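Local coordinates for myosin-I heavy chain (Dictyostelium discoideum, PDB 5EJR), which is an actin-based motor with ATPase activity that acts early in phagocytosis and adhesion, represented here by a MyTH4-FERM module of its tail, at residues 71-75 with 76-80; 143-146 with 147-151; 234-237 with 238-242; 325-328 with 329-332. One frame throughout, in Å; residues are numbered along the deposited sequence.

Interaction 1: residues 71-75 with 76-80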
loop_
_atom_site.group_PDB
_atom_site.type_symbol
_atom_site.label_atom_id
_atom_site.label_comp_id
_atom_site.label_asym_id
_atom_site.label_seq_id
_atom_site.Cartn_x
_atom_site.Cartn_y
_atom_site.Cartn_z
ATOM N N ILE A 71 11.439 -7.694 20.989
ATOM C CA ILE A 71 10.920 -9.064 20.899
ATOM C C ILE A 71 10.096 -9.348 22.178
ATOM O O ILE A 71 8.944 -9.784 22.095
ATOM C CB ILE A 71 12.071 -10.072 20.644
ATOM C CG1 ILE A 71 12.591 -9.909 19.201
ATOM C CG2 ILE A 71 11.635 -11.518 20.923
ATOM C CD1 ILE A 71 13.676 -10.890 18.721
ATOM N N MET A 72 10.663 -8.979 23.348
ATOM C CA MET A 72 10.029 -9.100 24.663
ATOM C C MET A 72 8.718 -8.319 24.742
ATOM O O MET A 72 7.759 -8.802 25.330
ATOM C CB MET A 72 11.007 -8.664 25.765
ATOM C CG MET A 72 12.157 -9.635 25.969
ATOM S SD MET A 72 13.157 -9.256 27.440
ATOM C CE MET A 72 11.913 -9.389 28.731
ATOM N N MET A 73 8.665 -7.136 24.116
ATOM C CA MET A 73 7.473 -6.288 24.039
ATOM C C MET A 73 6.412 -6.959 23.184
ATOM O O MET A 73 5.234 -6.902 23.517
ATOM C CB MET A 73 7.827 -4.935 23.416
ATOM C CG MET A 73 8.549 -4.012 24.348
ATOM S SD MET A 73 9.341 -2.656 23.464
ATOM C CE MET A 73 8.073 -1.574 23.395
ATOM N N TRP A 74 6.828 -7.578 22.065
ATOM C CA TRP A 74 5.915 -8.257 21.144
ATOM C C TRP A 74 5.274 -9.476 21.829
ATOM O O TRP A 74 4.059 -9.691 21.730
ATOM C CB TRP A 74 6.657 -8.681 19.871
ATOM C CG TRP A 74 5.874 -9.651 19.050
ATOM C CD1 TRP A 74 6.082 -10.996 18.941
ATOM C CD2 TRP A 74 4.684 -9.365 18.307
ATOM N NE1 TRP A 74 5.125 -11.559 18.126
ATOM C CE2 TRP A 74 4.236 -10.584 17.745
ATOM C CE3 TRP A 74 3.959 -8.188 18.042
ATOM C CZ2 TRP A 74 3.106 -10.657 16.919
ATOM C CZ3 TRP A 74 2.847 -8.259 17.213
ATOM C CH2 TRP A 74 2.422 -9.483 16.676
ATOM N N MET A 75 6.115 -10.249 22.540
ATOM C CA MET A 75 5.758 -11.455 23.281
ATOM C C MET A 75 5.000 -11.181 24.584
ATOM O O MET A 75 4.448 -12.113 25.162
ATOM C CB MET A 75 7.007 -12.300 23.520
ATOM C CG MET A 75 7.532 -12.913 22.246
ATOM S SD MET A 75 9.111 -13.750 22.439
ATOM C CE MET A 75 8.560 -15.247 23.353
ATOM N N GLY A 76 4.949 -9.917 25.010
ATOM C CA GLY A 76 4.255 -9.497 26.223
ATOM C C GLY A 76 5.009 -9.769 27.514
ATOM O O GLY A 76 4.388 -9.946 28.565
ATOM N N ASP A 77 6.347 -9.800 27.446
ATOM C CA ASP A 77 7.239 -10.035 28.586
ATOM C C ASP A 77 7.968 -8.759 29.037
ATOM O O ASP A 77 8.720 -8.793 30.011
ATOM C CB ASP A 77 8.245 -11.154 28.267
ATOM C CG ASP A 77 7.600 -12.488 27.946
ATOM O OD1 ASP A 77 6.720 -12.932 28.729
ATOM O OD2 ASP A 77 7.986 -13.101 26.930
ATOM N N TYR A 78 7.739 -7.645 28.325
ATOM C CA TYR A 78 8.303 -6.317 28.577
ATOM C C TYR A 78 7.210 -5.310 28.203
ATOM O O TYR A 78 6.514 -5.528 27.207
ATOM C CB TYR A 78 9.558 -6.106 27.722
ATOM C CG TYR A 78 10.448 -4.953 28.135
ATOM C CD1 TYR A 78 11.525 -5.152 28.996
ATOM C CD2 TYR A 78 10.277 -3.683 27.589
ATOM C CE1 TYR A 78 12.383 -4.105 29.338
ATOM C CE2 TYR A 78 11.130 -2.628 27.922
ATOM C CZ TYR A 78 12.186 -2.846 28.793
ATOM O OH TYR A 78 13.025 -1.809 29.129
ATOM N N PRO A 79 6.979 -4.250 29.004
ATOM C CA PRO A 79 5.881 -3.325 28.670
ATOM C C PRO A 79 6.139 -2.450 27.445
ATOM O O PRO A 79 7.295 -2.195 27.085
ATOM C CB PRO A 79 5.688 -2.508 29.950
ATOM C CG PRO A 79 6.989 -2.586 30.654
ATOM C CD PRO A 79 7.684 -3.844 30.239
ATOM N N ILE A 80 5.044 -2.017 26.790
ATOM C CA ILE A 80 5.102 -1.161 25.607
ATOM C C ILE A 80 4.819 0.305 26.018
ATOM O O ILE A 80 3.777 0.552 26.627
ATOM C CB ILE A 80 4.175 -1.695 24.464
ATOM C CG1 ILE A 80 4.609 -3.095 23.984
ATOM C CG2 ILE A 80 4.134 -0.735 23.292
ATOM C CD1 ILE A 80 3.463 -3.971 23.365
#
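M72 and M73, in the last turn of helix 58-75, meet the chain D77-I80 as it folds back across the helix end. One good backbone hydrogen bond and two weak ones tie the turn to the helix end. D77 N gives M72 O a bond of 2.7 Å, its donor tilted 20° from the carbonyl plane. The same oxygen receives a second, weak bond from Y78 N, and G76 N donates weakly to M73 O over 3.4 Å. G76 takes up a positive phi (79°), which suits a residue without CB beside M75 O. A CA-H...O contact adds to the set, M73 CA lying 3.4 Å from Y78 O.

Apolar packing follows on the flank. M72 CB abuts Y78 CB at 3.5 Å, whereas M73 CG meets Y78 CD2 at 3.7 Å, obliquely to the ring. M73 holds CG beside its backbone N (chi1 -76°), and a bend about the CG-SD bond returns CE to I80 CA, while CB rests 3.8 Å from I80 CG1. Truncation of M73 to an alanine would probably open a gap between Y78 and I80 and leave the I80 side chain freer to turn.

Among polar side chains, D77 lies beside M75 CB and spends OD2 on a hydrogen bond to S123 OG of helix 121-137, while W74 NE1 bonds K126 O of the same helix. Together the bonds D77 N to M72 O and G76 N to M73 O define a Schellman motif with G76 as C-prime residue, which ends this helix of the MyTH4 domain.

Interaction 2: residues 143-146 with 147-151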
loop_
_atom_site.group_PDB
_atom_site.type_symbol
_atom_site.label_atom_id
_atom_site.label_comp_id
_atom_site.label_asym_id
_atom_site.label_seq_id
_atom_site.Cartn_x
_atom_site.Cartn_y
_atom_site.Cartn_z
ATOM N N SER A 143 24.050 -20.766 6.260
ATOM C CA SER A 143 24.653 -21.558 7.327
ATOM C C SER A 143 23.617 -21.928 8.383
ATOM O O SER A 143 23.602 -23.076 8.814
ATOM C CB SER A 143 25.797 -20.785 7.975
ATOM O OG SER A 143 26.331 -21.491 9.079
ATOM N N LEU A 144 22.772 -20.958 8.811
ATOM C CA LEU A 144 21.745 -21.160 9.836
ATOM C C LEU A 144 20.479 -21.859 9.319
ATOM O O LEU A 144 19.868 -22.596 10.085
ATOM C CB LEU A 144 21.390 -19.835 10.548
ATOM C CG LEU A 144 20.333 -19.876 11.676
ATOM C CD1 LEU A 144 20.831 -20.627 12.898
ATOM C CD2 LEU A 144 19.911 -18.494 12.086
ATOM N N LEU A 145 20.096 -21.638 8.044
ATOM C CA LEU A 145 18.864 -22.168 7.425
ATOM C C LEU A 145 18.524 -23.631 7.781
ATOM O O LEU A 145 17.520 -23.836 8.458
ATOM C CB LEU A 145 18.854 -21.967 5.893
ATOM C CG LEU A 145 17.540 -22.294 5.171
ATOM C CD1 LEU A 145 16.411 -21.325 5.562
ATOM C CD2 LEU A 145 17.736 -22.320 3.672
ATOM N N GLN A 146 19.328 -24.628 7.345
ATOM C CA GLN A 146 19.055 -26.043 7.629
ATOM C C GLN A 146 19.059 -26.371 9.142
ATOM O O GLN A 146 18.030 -26.869 9.608
ATOM C CB GLN A 146 19.972 -26.988 6.834
ATOM C CG GLN A 146 19.257 -28.247 6.347
ATOM C CD GLN A 146 18.222 -27.964 5.276
ATOM O OE1 GLN A 146 18.543 -27.565 4.147
ATOM N NE2 GLN A 146 16.956 -28.170 5.609
ATOM N N PRO A 147 20.124 -26.062 9.942
ATOM C CA PRO A 147 20.060 -26.347 11.391
ATOM C C PRO A 147 18.839 -25.758 12.114
ATOM O O PRO A 147 18.244 -26.461 12.938
ATOM C CB PRO A 147 21.372 -25.756 11.928
ATOM C CG PRO A 147 22.295 -25.770 10.774
ATOM C CD PRO A 147 21.435 -25.469 9.584
ATOM N N PHE A 148 18.447 -24.500 11.785
ATOM C CA PHE A 148 17.295 -23.814 12.393
ATOM C C PHE A 148 15.974 -24.512 12.041
ATOM O O PHE A 148 15.083 -24.600 12.899
ATOM C CB PHE A 148 17.247 -22.322 12.000
ATOM C CG PHE A 148 16.226 -21.481 12.740
ATOM C CD1 PHE A 148 14.928 -21.331 12.249
ATOM C CD2 PHE A 148 16.571 -20.795 13.895
ATOM C CE1 PHE A 148 13.988 -20.538 12.922
ATOM C CE2 PHE A 148 15.624 -20.014 14.576
ATOM C CZ PHE A 148 14.343 -19.879 14.075
ATOM N N MET A 149 15.847 -24.985 10.778
ATOM C CA MET A 149 14.658 -25.687 10.289
ATOM C C MET A 149 14.505 -27.024 11.011
ATOM O O MET A 149 13.414 -27.322 11.520
ATOM C CB MET A 149 14.701 -25.878 8.765
ATOM C CG MET A 149 14.231 -24.658 8.007
ATOM S SD MET A 149 13.767 -25.046 6.304
ATOM C CE MET A 149 15.343 -25.131 5.550
ATOM N N GLU A 150 15.620 -27.794 11.106
ATOM C CA GLU A 150 15.688 -29.083 11.813
ATOM C C GLU A 150 15.262 -28.948 13.274
ATOM O O GLU A 150 14.593 -29.832 13.800
ATOM C CB GLU A 150 17.096 -29.707 11.711
ATOM C CG GLU A 150 17.486 -30.163 10.309
ATOM C CD GLU A 150 16.573 -31.160 9.613
ATOM O OE1 GLU A 150 15.989 -32.032 10.298
ATOM O OE2 GLU A 150 16.466 -31.082 8.367
ATOM N N GLN A 151 15.609 -27.818 13.906
ATOM C CA GLN A 151 15.222 -27.492 15.272
ATOM C C GLN A 151 13.710 -27.268 15.344
ATOM O O GLN A 151 13.071 -27.825 16.230
ATOM C CB GLN A 151 15.991 -26.263 15.778
ATOM C CG GLN A 151 15.763 -25.952 17.266
ATOM C CD GLN A 151 16.499 -26.843 18.255
ATOM O OE1 GLN A 151 17.267 -27.749 17.897
ATOM N NE2 GLN A 151 16.293 -26.583 19.541
#
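L145 and M149, one helical turn apart, form the close-packed face of this contact: they run side by side in the same direction, and M149 CE sits 3.6 Å from L145 CG. M149 is also covered by L177 and E178 of helix 164-178. Next to this pair, L144 CG approaches F148 CB at 4.0 Å. F148 carries its ring off into the domain because its CG lies beside the carbonyl carbon (chi1 -171°), and there the ring makes an edge-to-face contact with Y108.

Between the packed face and the solvent face comes P147, a proline within helix 142-159 of the MyTH4 domain. Lacking an N-H, it cannot complete the bond to S143 O; instead its CD stands 3.3 Å from that oxygen, and the helix kinks here. Regular bonding resumes at once, F148 N reaching L144 O at 2.9 Å and E150 N reaching Q146 O at 3.0 Å.

The looser side, toward solvent, belongs to exposed Q146 and partly exposed E150. Q146 bends at chi2 (69°), which lays NE2 3.4 Å from M149 CE. E150 bends too, yet its OE2 remains 4.0 Å from Q146 NE2, with amide and carboxylate planes 47° apart.

Interaction 3: residues 234-237 with 238-242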
loop_
_atom_site.group_PDB
_atom_site.type_symbol
_atom_site.label_atom_id
_atom_site.label_comp_id
_atom_site.label_asym_id
_atom_site.label_seq_id
_atom_site.Cartn_x
_atom_site.Cartn_y
_atom_site.Cartn_z
ATOM N N GLU A 234 -3.035 -7.128 -8.565
ATOM C CA GLU A 234 -3.864 -8.330 -8.386
ATOM C C GLU A 234 -5.183 -8.032 -7.688
ATOM O O GLU A 234 -6.202 -8.548 -8.137
ATOM C CB GLU A 234 -3.095 -9.464 -7.657
ATOM C CG GLU A 234 -1.911 -9.997 -8.458
ATOM C CD GLU A 234 -0.886 -10.831 -7.704
ATOM O OE1 GLU A 234 -0.749 -10.655 -6.470
ATOM O OE2 GLU A 234 -0.184 -11.637 -8.360
ATOM N N ILE A 235 -5.189 -7.225 -6.599
ATOM C CA ILE A 235 -6.454 -6.876 -5.949
ATOM C C ILE A 235 -7.324 -6.000 -6.844
ATOM O O ILE A 235 -8.540 -6.139 -6.777
ATOM C CB ILE A 235 -6.419 -6.300 -4.520
ATOM C CG1 ILE A 235 -5.473 -5.102 -4.398
ATOM C CG2 ILE A 235 -6.148 -7.365 -3.453
ATOM C CD1 ILE A 235 -6.075 -4.002 -3.543
ATOM N N THR A 236 -6.719 -5.073 -7.647
ATOM C CA THR A 236 -7.497 -4.237 -8.573
ATOM C C THR A 236 -8.206 -5.174 -9.559
ATOM O O THR A 236 -9.400 -5.019 -9.786
ATOM C CB THR A 236 -6.608 -3.209 -9.325
ATOM O OG1 THR A 236 -5.907 -2.384 -8.387
ATOM C CG2 THR A 236 -7.425 -2.309 -10.238
ATOM N N ASP A 237 -7.481 -6.168 -10.092
ATOM C CA ASP A 237 -8.023 -7.148 -11.036
ATOM C C ASP A 237 -9.204 -7.941 -10.476
ATOM O O ASP A 237 -10.236 -8.067 -11.147
ATOM C CB ASP A 237 -6.917 -8.084 -11.515
ATOM C CG ASP A 237 -5.975 -7.439 -12.502
ATOM O OD1 ASP A 237 -6.025 -6.192 -12.650
ATOM O OD2 ASP A 237 -5.175 -8.175 -13.123
ATOM N N THR A 238 -9.076 -8.423 -9.228
ATOM C CA THR A 238 -10.122 -9.216 -8.585
ATOM C C THR A 238 -11.358 -8.375 -8.258
ATOM O O THR A 238 -12.454 -8.778 -8.638
ATOM C CB THR A 238 -9.581 -10.002 -7.352
ATOM O OG1 THR A 238 -9.334 -9.113 -6.253
ATOM C CG2 THR A 238 -8.324 -10.810 -7.669
ATOM N N VAL A 239 -11.207 -7.208 -7.590
ATOM C CA VAL A 239 -12.406 -6.411 -7.265
ATOM C C VAL A 239 -13.131 -5.929 -8.508
ATOM O O VAL A 239 -14.347 -5.810 -8.482
ATOM C CB VAL A 239 -12.256 -5.251 -6.262
ATOM C CG1 VAL A 239 -12.134 -5.749 -4.841
ATOM C CG2 VAL A 239 -11.140 -4.270 -6.653
ATOM N N CYS A 240 -12.381 -5.609 -9.573
ATOM C CA CYS A 240 -12.972 -5.133 -10.820
ATOM C C CYS A 240 -13.781 -6.224 -11.499
ATOM O O CYS A 240 -14.865 -5.934 -11.982
ATOM C CB CYS A 240 -11.922 -4.509 -11.732
ATOM S SG CYS A 240 -11.365 -2.876 -11.159
ATOM N N ARG A 241 -13.285 -7.488 -11.469
ATOM C CA ARG A 241 -13.991 -8.671 -11.975
ATOM C C ARG A 241 -15.272 -8.914 -11.157
ATOM O O ARG A 241 -16.320 -9.175 -11.745
ATOM C CB ARG A 241 -13.105 -9.916 -11.923
ATOM C CG ARG A 241 -12.315 -10.164 -13.189
ATOM C CD ARG A 241 -11.222 -11.204 -12.990
ATOM N NE ARG A 241 -10.268 -11.219 -14.106
ATOM C CZ ARG A 241 -9.273 -10.348 -14.272
ATOM N NH1 ARG A 241 -9.093 -9.364 -13.406
ATOM N NH2 ARG A 241 -8.467 -10.445 -15.319
ATOM N N GLN A 242 -15.193 -8.784 -9.818
ATOM C CA GLN A 242 -16.343 -8.922 -8.911
ATOM C C GLN A 242 -17.422 -7.875 -9.216
ATOM O O GLN A 242 -18.609 -8.188 -9.229
ATOM C CB GLN A 242 -15.895 -8.771 -7.453
ATOM C CG GLN A 242 -15.322 -10.044 -6.861
ATOM C CD GLN A 242 -14.983 -9.857 -5.409
ATOM O OE1 GLN A 242 -15.863 -9.786 -4.537
ATOM N NE2 GLN A 242 -13.700 -9.759 -5.120
#
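Helix 232-243 belongs to the ubiquitin-like lobe of the FERM domain, and in it T238 and R241 each send a side-chain donor back to a backbone carbonyl, that of I235 and of D237. T238 OG1 lies between its backbone N and carbonyl carbon (chi1 73°), which brings it to 3.1 Å from I235 O. That oxygen also accepts V239 N at 3.0 Å, both donors coming from the same face of its plane. A valine in place of T238 would probably leave I235 O with one fewer donor and set a methyl group against it.

V239 and C240 pack on V294 of strand 290-296, and T238, like V239, touches A224 of strand 221-225: the helix lies across the sheet of this lobe, as in the beta-grasp fold of ubiquitin. C240 SG also comes within 3.2 Å of T236 O.

On the exposed flank D237 O is gripped from opposite faces by R241 N and R241 NH1. NH1, 2.8 Å away, stands 59° out of the carbonyl plane, although the oxygen lies in the guanidinium plane. The D237 carboxylate makes no salt bridge here, OD2 being 4.1 Å from R241 NH1; its OD1 pairs with R233.

Interaction 4: residues 325-328 with 329-332. With EDO (1,2-ethanediol), chain H.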
loop_
_atom_site.group_PDB
_atom_site.type_symbol
_atom_site.label_atom_id
_atom_site.label_comp_id
_atom_site.label_asym_id
_atom_site.label_seq_id
_atom_site.Cartn_x
_atom_site.Cartn_y
_atom_site.Cartn_z
ATOM N N CYS A 325 -19.955 8.271 -13.196
ATOM C CA CYS A 325 -20.015 8.464 -11.748
ATOM C C CYS A 325 -18.748 9.180 -11.227
ATOM O O CYS A 325 -18.863 10.103 -10.427
ATOM C CB CYS A 325 -20.240 7.121 -11.057
ATOM S SG CYS A 325 -20.419 7.212 -9.257
ATOM N N GLN A 326 -17.554 8.800 -11.729
ATOM C CA GLN A 326 -16.264 9.389 -11.310
ATOM C C GLN A 326 -16.122 10.833 -11.799
ATOM O O GLN A 326 -15.713 11.682 -11.019
ATOM C CB GLN A 326 -15.075 8.535 -11.790
ATOM C CG GLN A 326 -13.727 9.088 -11.367
ATOM C CD GLN A 326 -12.632 8.128 -11.729
ATOM O OE1 GLN A 326 -12.711 6.942 -11.452
ATOM N NE2 GLN A 326 -11.611 8.616 -12.386
ATOM N N ILE A 327 -16.478 11.107 -13.056
ATOM C CA ILE A 327 -16.353 12.465 -13.615
ATOM C C ILE A 327 -17.387 13.389 -12.943
ATOM O O ILE A 327 -17.079 14.545 -12.669
ATOM C CB ILE A 327 -16.511 12.425 -15.154
ATOM C CG1 ILE A 327 -15.358 11.561 -15.769
ATOM C CG2 ILE A 327 -16.501 13.860 -15.747
ATOM C CD1 ILE A 327 -15.730 10.984 -17.151
ATOM N N ARG A 328 -18.601 12.870 -12.699
ATOM C CA ARG A 328 -19.678 13.623 -12.040
ATOM C C ARG A 328 -19.238 14.009 -10.626
ATOM O O ARG A 328 -19.443 15.147 -10.228
ATOM C CB ARG A 328 -20.993 12.824 -11.969
ATOM C CG ARG A 328 -22.205 13.763 -11.739
ATOM C CD ARG A 328 -23.397 12.971 -11.217
ATOM N NE ARG A 328 -24.631 13.766 -11.162
ATOM C CZ ARG A 328 -25.007 14.499 -10.108
ATOM N NH1 ARG A 328 -24.232 14.579 -9.036
ATOM N NH2 ARG A 328 -26.158 15.166 -10.129
ATOM N N ASP A 329 -18.603 13.077 -9.897
ATOM C CA ASP A 329 -18.101 13.306 -8.534
ATOM C C ASP A 329 -17.024 14.376 -8.499
ATOM O O ASP A 329 -17.041 15.258 -7.617
ATOM C CB ASP A 329 -17.628 11.995 -7.902
ATOM C CG ASP A 329 -17.047 12.190 -6.519
ATOM O OD1 ASP A 329 -17.835 12.294 -5.558
ATOM O OD2 ASP A 329 -15.804 12.276 -6.406
ATOM N N GLU A 330 -16.092 14.336 -9.487
ATOM C CA GLU A 330 -15.017 15.333 -9.607
ATOM C C GLU A 330 -15.616 16.707 -9.913
ATOM O O GLU A 330 -15.145 17.731 -9.376
ATOM C CB GLU A 330 -14.034 14.922 -10.726
ATOM C CG GLU A 330 -13.189 13.733 -10.307
ATOM C CD GLU A 330 -12.468 13.050 -11.455
ATOM O OE1 GLU A 330 -11.467 12.353 -11.191
ATOM O OE2 GLU A 330 -12.919 13.177 -12.615
ATOM N N TRP A 331 -16.638 16.730 -10.800
ATOM C CA TRP A 331 -17.369 17.956 -11.113
ATOM C C TRP A 331 -18.012 18.478 -9.806
ATOM O O TRP A 331 -17.902 19.672 -9.524
ATOM C CB TRP A 331 -18.480 17.683 -12.125
ATOM C CG TRP A 331 -19.503 18.784 -12.263
ATOM C CD1 TRP A 331 -20.795 18.765 -11.822
ATOM C CD2 TRP A 331 -19.291 20.076 -12.840
ATOM N NE1 TRP A 331 -21.407 19.969 -12.098
ATOM C CE2 TRP A 331 -20.498 20.802 -12.705
ATOM C CE3 TRP A 331 -18.179 20.712 -13.430
ATOM C CZ2 TRP A 331 -20.654 22.102 -13.220
ATOM C CZ3 TRP A 331 -18.332 21.999 -13.937
ATOM C CH2 TRP A 331 -19.545 22.701 -13.779
ATOM N N MET A 332 -18.670 17.599 -9.033
ATOM C CA MET A 332 -19.349 18.031 -7.788
ATOM C C MET A 332 -18.390 18.475 -6.666
ATOM O O MET A 332 -18.810 19.220 -5.785
ATOM C CB MET A 332 -20.342 16.988 -7.274
ATOM C CG MET A 332 -21.616 16.932 -8.099
ATOM S SD MET A 332 -22.439 18.510 -8.500
ATOM C CE MET A 332 -23.085 19.035 -6.857
HETATM C C1 EDO H . -10.974 12.662 -15.663
HETATM O O1 EDO H . -9.733 13.087 -15.143
HETATM C C2 EDO H . -11.608 11.398 -15.004
HETATM O O2 EDO H . -11.321 11.202 -13.632
#
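Side-chain pairs one turn apart, Q326 with E330 and R328 with M332, make this a local contact along helix 317-332 in the helical lobe of the FERM domain. Four successive backbone bonds run through it, of which M332 N to R328 O, at 2.8 Å, is the shortest.

Q326 and E330 meet through a bound 1,2-ethanediol, probably from the crystallisation liquor. Q326 holds CG anti to its backbone N (chi1 -179°) and stays extended, so that NE2 donates to O2 of the diol over 2.9 Å. From the other residue, OE1 and OE2 of E330 both lie 2.7 Å from this O2, embracing it with the carboxylate turned 72° from the amide plane. I327 CG1 supports the diol carbon C2 at 3.8 Å, and the diol is also hydrogen-bonded to G421 N. The protein fixes both flat groups further, as Q326 OE1 accepts R296 N while E330 bonds Y336 through OE2 and forms a salt bridge through OE1 with R295, whose charge would probably help keep E330 ionised.

R328 and M332 lie side by side, R328 NH1 3.6 Å from M332 CG. R328 NH2 donates to Q371 O, and W331 NE1 to V372 O. Burial of I327 and W331 against helices 402-416 and 341-355 packs helix 317-332 into the all-helical middle lobe of the FERM domain.

In the fold
From the N terminus the four contacts follow in series, none nesting in or crossing another, and each joins adjoining residues, so no long loop is closed. Interaction 1 ends helix 58-75 and starts the connection to helix 86-99; interaction 2 lies within helix 142-159. Both belong to the MyTH4 domain, with centres about 26 Å apart. The chain then enters the FERM domain, where interaction 3 sits on helix 232-243 of the ubiquitin-like lobe and interaction 4 on a helix of the helical lobe, their nearest atoms about 10 Å apart. The widest separation, about 57 Å between centres, is that of interactions 2 and 4, on opposite sides of the chain's centre.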